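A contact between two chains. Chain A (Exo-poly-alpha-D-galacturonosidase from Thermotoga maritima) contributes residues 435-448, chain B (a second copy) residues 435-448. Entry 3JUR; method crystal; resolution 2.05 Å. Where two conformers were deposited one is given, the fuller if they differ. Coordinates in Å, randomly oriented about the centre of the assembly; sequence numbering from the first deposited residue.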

# COMPACT_ATOMS: atom_id res chain seq x y z
N ARG A 435 -1.79 3.15 2.43
CA ARG A 435 -2.80 2.68 3.37
C ARG A 435 -2.65 3.41 4.69
O ARG A 435 -1.53 3.53 5.22
CB ARG A 435 -2.68 1.17 3.58
CG ARG A 435 -4.00 0.55 3.99
CD ARG A 435 -3.86 -0.84 4.61
NE ARG A 435 -5.05 -1.14 5.41
CZ ARG A 435 -5.18 -0.84 6.71
NH1 ARG A 435 -4.19 -0.24 7.37
NH2 ARG A 435 -6.31 -1.14 7.34
N PHE A 436 -3.76 3.89 5.22
CA PHE A 436 -3.79 4.50 6.54
C PHE A 436 -4.86 3.83 7.38
O PHE A 436 -6.04 3.85 7.02
CB PHE A 436 -4.09 6.01 6.45
CG PHE A 436 -3.04 6.79 5.73
CD1 PHE A 436 -1.86 7.15 6.37
CD2 PHE A 436 -3.23 7.17 4.40
CE1 PHE A 436 -0.87 7.86 5.70
CE2 PHE A 436 -2.25 7.89 3.72
CZ PHE A 436 -1.06 8.24 4.37
N GLU A 437 -4.44 3.20 8.48
CA GLU A 437 -5.40 2.76 9.49
C GLU A 437 -6.06 3.98 10.14
O GLU A 437 -7.27 4.00 10.33
CB GLU A 437 -4.74 1.87 10.54
CG GLU A 437 -5.77 1.22 11.49
CD GLU A 437 -5.16 0.74 12.79
OE1 GLU A 437 -4.12 0.05 12.75
OE2 GLU A 437 -5.73 1.04 13.86
N LYS A 438 -5.25 4.98 10.46
CA LYS A 438 -5.71 6.25 11.02
C LYS A 438 -4.91 7.35 10.38
O LYS A 438 -3.68 7.24 10.27
CB LYS A 438 -5.51 6.31 12.54
CG LYS A 438 -6.45 5.44 13.35
CD LYS A 438 -6.10 5.48 14.83
CE LYS A 438 -7.26 5.00 15.70
NZ LYS A 438 -7.73 3.64 15.31
N LEU A 439 -5.60 8.40 9.95
CA LEU A 439 -4.97 9.65 9.55
C LEU A 439 -5.83 10.77 10.11
O LEU A 439 -6.95 11.01 9.63
CB LEU A 439 -4.82 9.77 8.02
CG LEU A 439 -4.21 11.07 7.46
CD1 LEU A 439 -3.49 10.84 6.16
CD2 LEU A 439 -5.26 12.17 7.28
N TYR A 440 -5.33 11.41 11.16
CA TYR A 440 -6.01 12.57 11.76
C TYR A 440 -5.13 13.80 11.63
O TYR A 440 -3.95 13.77 11.99
CB TYR A 440 -6.36 12.32 13.23
CG TYR A 440 -6.84 13.58 13.95
CD1 TYR A 440 -8.16 14.02 13.82
CD2 TYR A 440 -5.98 14.32 14.75
CE1 TYR A 440 -8.59 15.16 14.47
CE2 TYR A 440 -6.40 15.47 15.39
CZ TYR A 440 -7.71 15.88 15.25
OH TYR A 440 -8.13 17.02 15.90
N ILE A 441 -5.70 14.87 11.09
CA ILE A 441 -4.97 16.13 10.97
C ILE A 441 -5.84 17.32 11.37
O ILE A 441 -7.00 17.42 10.95
CB ILE A 441 -4.39 16.37 9.54
CG1 ILE A 441 -3.62 15.15 9.03
CG2 ILE A 441 -3.47 17.61 9.53
CD1 ILE A 441 -3.09 15.28 7.59
N GLU A 442 -5.28 18.21 12.17
CA GLU A 442 -5.92 19.49 12.46
C GLU A 442 -4.95 20.63 12.14
O GLU A 442 -3.86 20.70 12.71
CB GLU A 442 -6.38 19.58 13.91
CG GLU A 442 -7.49 20.61 14.11
CD GLU A 442 -7.83 20.86 15.57
OE1 GLU A 442 -9.00 21.20 15.86
OE2 GLU A 442 -6.95 20.74 16.44
N GLY A 443 -5.36 21.51 11.24
CA GLY A 443 -4.56 22.69 10.91
C GLY A 443 -4.42 22.83 9.41
O GLY A 443 -5.42 23.02 8.71
N LYS A 444 -3.17 22.71 8.93
CA LYS A 444 -2.86 22.75 7.50
C LYS A 444 -2.09 21.50 7.07
O LYS A 444 -1.24 20.99 7.82
CB LYS A 444 -1.99 23.97 7.16
CG LYS A 444 -2.58 25.36 7.47
CD LYS A 444 -1.52 26.42 7.16
CE LYS A 444 -2.12 27.76 6.79
NZ LYS A 444 -2.24 28.67 7.95
N ALA A 445 -2.35 21.03 5.85
CA ALA A 445 -1.62 19.89 5.27
C ALA A 445 -1.66 19.86 3.74
O ALA A 445 -2.65 20.27 3.11
CB ALA A 445 -2.15 18.57 5.84
N LEU A 446 -0.58 19.36 3.17
CA LEU A 446 -0.52 19.02 1.76
C LEU A 446 0.16 17.67 1.62
O LEU A 446 1.33 17.53 1.99
CB LEU A 446 0.23 20.10 0.97
CG LEU A 446 0.33 19.89 -0.55
CD1 LEU A 446 -1.03 19.77 -1.22
CD2 LEU A 446 1.15 21.02 -1.20
N LEU A 447 -0.59 16.67 1.14
CA LEU A 447 -0.08 15.30 0.96
C LEU A 447 -0.17 14.82 -0.49
O LEU A 447 -1.26 14.79 -1.08
CB LEU A 447 -0.80 14.27 1.84
CG LEU A 447 -1.15 14.38 3.33
CD1 LEU A 447 -0.79 13.04 3.95
CD2 LEU A 447 -0.49 15.52 4.09
N LYS A 448 0.98 14.43 -1.02
CA LYS A 448 1.11 13.87 -2.36
C LYS A 448 1.81 12.51 -2.26
O LYS A 448 2.78 12.34 -1.51
CB LYS A 448 1.94 14.82 -3.23
CG LYS A 448 1.87 14.56 -4.72
CD LYS A 448 2.77 15.54 -5.48
CE LYS A 448 2.33 15.68 -6.94
NZ LYS A 448 2.33 14.39 -7.68
OXT LYS A 448 1.43 11.54 -2.91
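Chain B 435-448: RFEKLYIEGKALLK

The C-terminal segment of chain B lies edge to edge against the same segment of chain A, the two running antiparallel about Gly A443 and Gly B443, whose CA atoms are 4.8 Å apart. Both copies are largely extended; the chain turns a corner at Glu A437 and Glu B437, where phi/psi are near -65/-45, and again at the glycines, where phi is positive (131° in each). Strand 438-442 of chain A pairs with strand 444-447 of chain B at 175°, their axes approaching to 4.6 Å; strand 444-447 of chain A pairs with strand 439-442 of chain B at 173° and 4.7 Å.

The terminal lysines cover the most surface, Lys B448 111 Å² and Lys A448 107 Å². Lys B448 lies beside Lys A438, donating from its N to Lys A438 O (2.8 Å), while its carboxylate OXT accepts from Lys A438 N (3.0 Å), so the chain end completes the ladder. Its extended side chain, chi1 to chi3 all t, carries NZ to a salt bridge with Glu A437 OE1 (3.2 Å). At the other end Lys A448 N donates to Lys B438 O (2.7 Å) and Lys A448 O accepts from Lys B438 N (3.0 Å), but the salt bridge from Lys A448 NZ to Glu B437 OE2 is longer, at 3.7 Å. One water donates to both Arg A435 O and Lys B448 O, each at 2.9 Å.

Lys B444, covering 77 Å², sits opposite Glu A442. Glu A442 N donates to Lys B444 O (2.8 Å) and Lys B444 N to Glu A442 O (3.0 Å), yet Lys B444 NZ stays 4.1 Å from Glu A442 OE2, beyond a salt bridge. On the other face, Ile B441 and Ala B445 lie beside Ala A445 and Ile A441, respectively; near the centre Ile B441 CG2 meets Ile A441 CG2 at 3.8 Å. Farther out, Phe B436 CE1 approaches the edge of the Phe A436 ring, 3.8 Å from its CZ.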

# COMPACT_ATOMS: atom_id res chain seq x y z
N ARG B 435 3.22 5.67 1.88
CA ARG B 435 4.32 6.28 1.11
C ARG B 435 4.03 7.76 0.87
O ARG B 435 2.94 8.14 0.41
CB ARG B 435 4.53 5.59 -0.25
CG ARG B 435 3.68 4.38 -0.50
CD ARG B 435 4.21 3.57 -1.66
NE ARG B 435 4.99 2.46 -1.15
CZ ARG B 435 6.24 2.17 -1.49
NH1 ARG B 435 6.90 2.89 -2.39
NH2 ARG B 435 6.82 1.14 -0.93
N PHE B 436 5.02 8.59 1.17
CA PHE B 436 4.87 10.03 1.08
C PHE B 436 5.86 10.57 0.05
O PHE B 436 7.05 10.69 0.34
CB PHE B 436 5.09 10.69 2.45
CG PHE B 436 4.38 10.00 3.59
CD1 PHE B 436 3.05 10.30 3.89
CD2 PHE B 436 5.04 9.05 4.37
CE1 PHE B 436 2.39 9.66 4.94
CE2 PHE B 436 4.38 8.40 5.43
CZ PHE B 436 3.05 8.71 5.71
N GLU B 437 5.36 10.87 -1.15
CA GLU B 437 6.16 11.59 -2.14
C GLU B 437 6.46 12.99 -1.60
O GLU B 437 7.61 13.43 -1.59
CB GLU B 437 5.45 11.69 -3.49
CG GLU B 437 6.28 12.41 -4.55
CD GLU B 437 5.52 12.68 -5.83
OE1 GLU B 437 4.70 11.82 -6.24
OE2 GLU B 437 5.73 13.75 -6.44
N LYS B 438 5.41 13.66 -1.14
CA LYS B 438 5.55 14.96 -0.51
C LYS B 438 4.43 15.22 0.49
O LYS B 438 3.25 15.28 0.13
CB LYS B 438 5.61 16.08 -1.56
CG LYS B 438 6.10 17.40 -1.00
CD LYS B 438 6.45 18.39 -2.09
CE LYS B 438 6.90 19.69 -1.45
NZ LYS B 438 8.02 20.34 -2.20
N LEU B 439 4.81 15.33 1.76
CA LEU B 439 3.90 15.63 2.85
C LEU B 439 4.36 16.90 3.56
O LEU B 439 5.55 17.08 3.81
CB LEU B 439 3.86 14.48 3.87
CG LEU B 439 3.15 14.66 5.22
CD1 LEU B 439 2.63 13.33 5.74
CD2 LEU B 439 4.06 15.30 6.26
N TYR B 440 3.41 17.77 3.86
CA TYR B 440 3.65 18.89 4.74
C TYR B 440 2.48 19.01 5.71
O TYR B 440 1.33 19.04 5.29
CB TYR B 440 3.83 20.20 3.96
CG TYR B 440 3.89 21.42 4.86
CD1 TYR B 440 5.06 21.73 5.58
CD2 TYR B 440 2.77 22.24 5.04
CE1 TYR B 440 5.11 22.84 6.42
CE2 TYR B 440 2.81 23.34 5.88
CZ TYR B 440 3.97 23.64 6.57
OH TYR B 440 4.00 24.74 7.41
N ILE B 441 2.78 19.05 7.01
CA ILE B 441 1.74 19.27 8.03
C ILE B 441 2.19 20.35 9.03
O ILE B 441 3.34 20.36 9.49
CB ILE B 441 1.34 17.98 8.79
CG1 ILE B 441 0.86 16.88 7.83
CG2 ILE B 441 0.24 18.28 9.83
CD1 ILE B 441 0.71 15.49 8.48
N GLU B 442 1.26 21.25 9.36
CA GLU B 442 1.44 22.19 10.46
C GLU B 442 0.21 22.12 11.36
O GLU B 442 -0.92 22.31 10.90
CB GLU B 442 1.61 23.61 9.93
CG GLU B 442 1.92 24.63 11.02
CD GLU B 442 1.90 26.05 10.50
OE1 GLU B 442 2.99 26.64 10.38
OE2 GLU B 442 0.80 26.58 10.22
N GLY B 443 0.43 21.83 12.63
CA GLY B 443 -0.67 21.69 13.58
C GLY B 443 -0.55 20.42 14.39
O GLY B 443 0.45 20.21 15.07
N LYS B 444 -1.59 19.60 14.34
CA LYS B 444 -1.62 18.32 15.05
C LYS B 444 -1.91 17.23 14.04
O LYS B 444 -2.72 17.41 13.11
CB LYS B 444 -2.73 18.30 16.11
CG LYS B 444 -2.47 19.20 17.32
CD LYS B 444 -3.74 19.51 18.11
CE LYS B 444 -4.31 18.27 18.81
NZ LYS B 444 -5.51 18.61 19.63
N ALA B 445 -1.26 16.09 14.22
CA ALA B 445 -1.47 14.96 13.34
C ALA B 445 -1.20 13.63 14.03
O ALA B 445 -0.29 13.52 14.86
CB ALA B 445 -0.62 15.08 12.08
N LEU B 446 -1.99 12.64 13.67
CA LEU B 446 -1.71 11.27 14.00
C LEU B 446 -1.86 10.41 12.74
O LEU B 446 -2.93 10.37 12.13
CB LEU B 446 -2.64 10.78 15.11
CG LEU B 446 -2.49 9.32 15.54
CD1 LEU B 446 -1.12 9.07 16.16
CD2 LEU B 446 -3.59 8.97 16.52
N LEU B 447 -0.78 9.72 12.36
CA LEU B 447 -0.76 8.85 11.20
C LEU B 447 -0.34 7.45 11.63
O LEU B 447 0.74 7.26 12.23
CB LEU B 447 0.22 9.39 10.15
CG LEU B 447 -0.18 10.45 9.12
CD1 LEU B 447 -0.73 11.73 9.73
CD2 LEU B 447 1.04 10.79 8.25
N LYS B 448 -1.17 6.47 11.30
CA LYS B 448 -1.01 5.09 11.78
C LYS B 448 -1.36 4.10 10.67
O LYS B 448 -0.60 3.18 10.34
CB LYS B 448 -1.92 4.88 13.00
CG LYS B 448 -1.77 3.56 13.72
CD LYS B 448 -2.47 3.60 15.07
CE LYS B 448 -2.08 2.40 15.94
NZ LYS B 448 -2.62 1.12 15.41
OXT LYS B 448 -2.42 4.18 10.05
O HOH W 1 -1.08 2.11 7.74
O HOH W 2 2.51 9.15 -2.09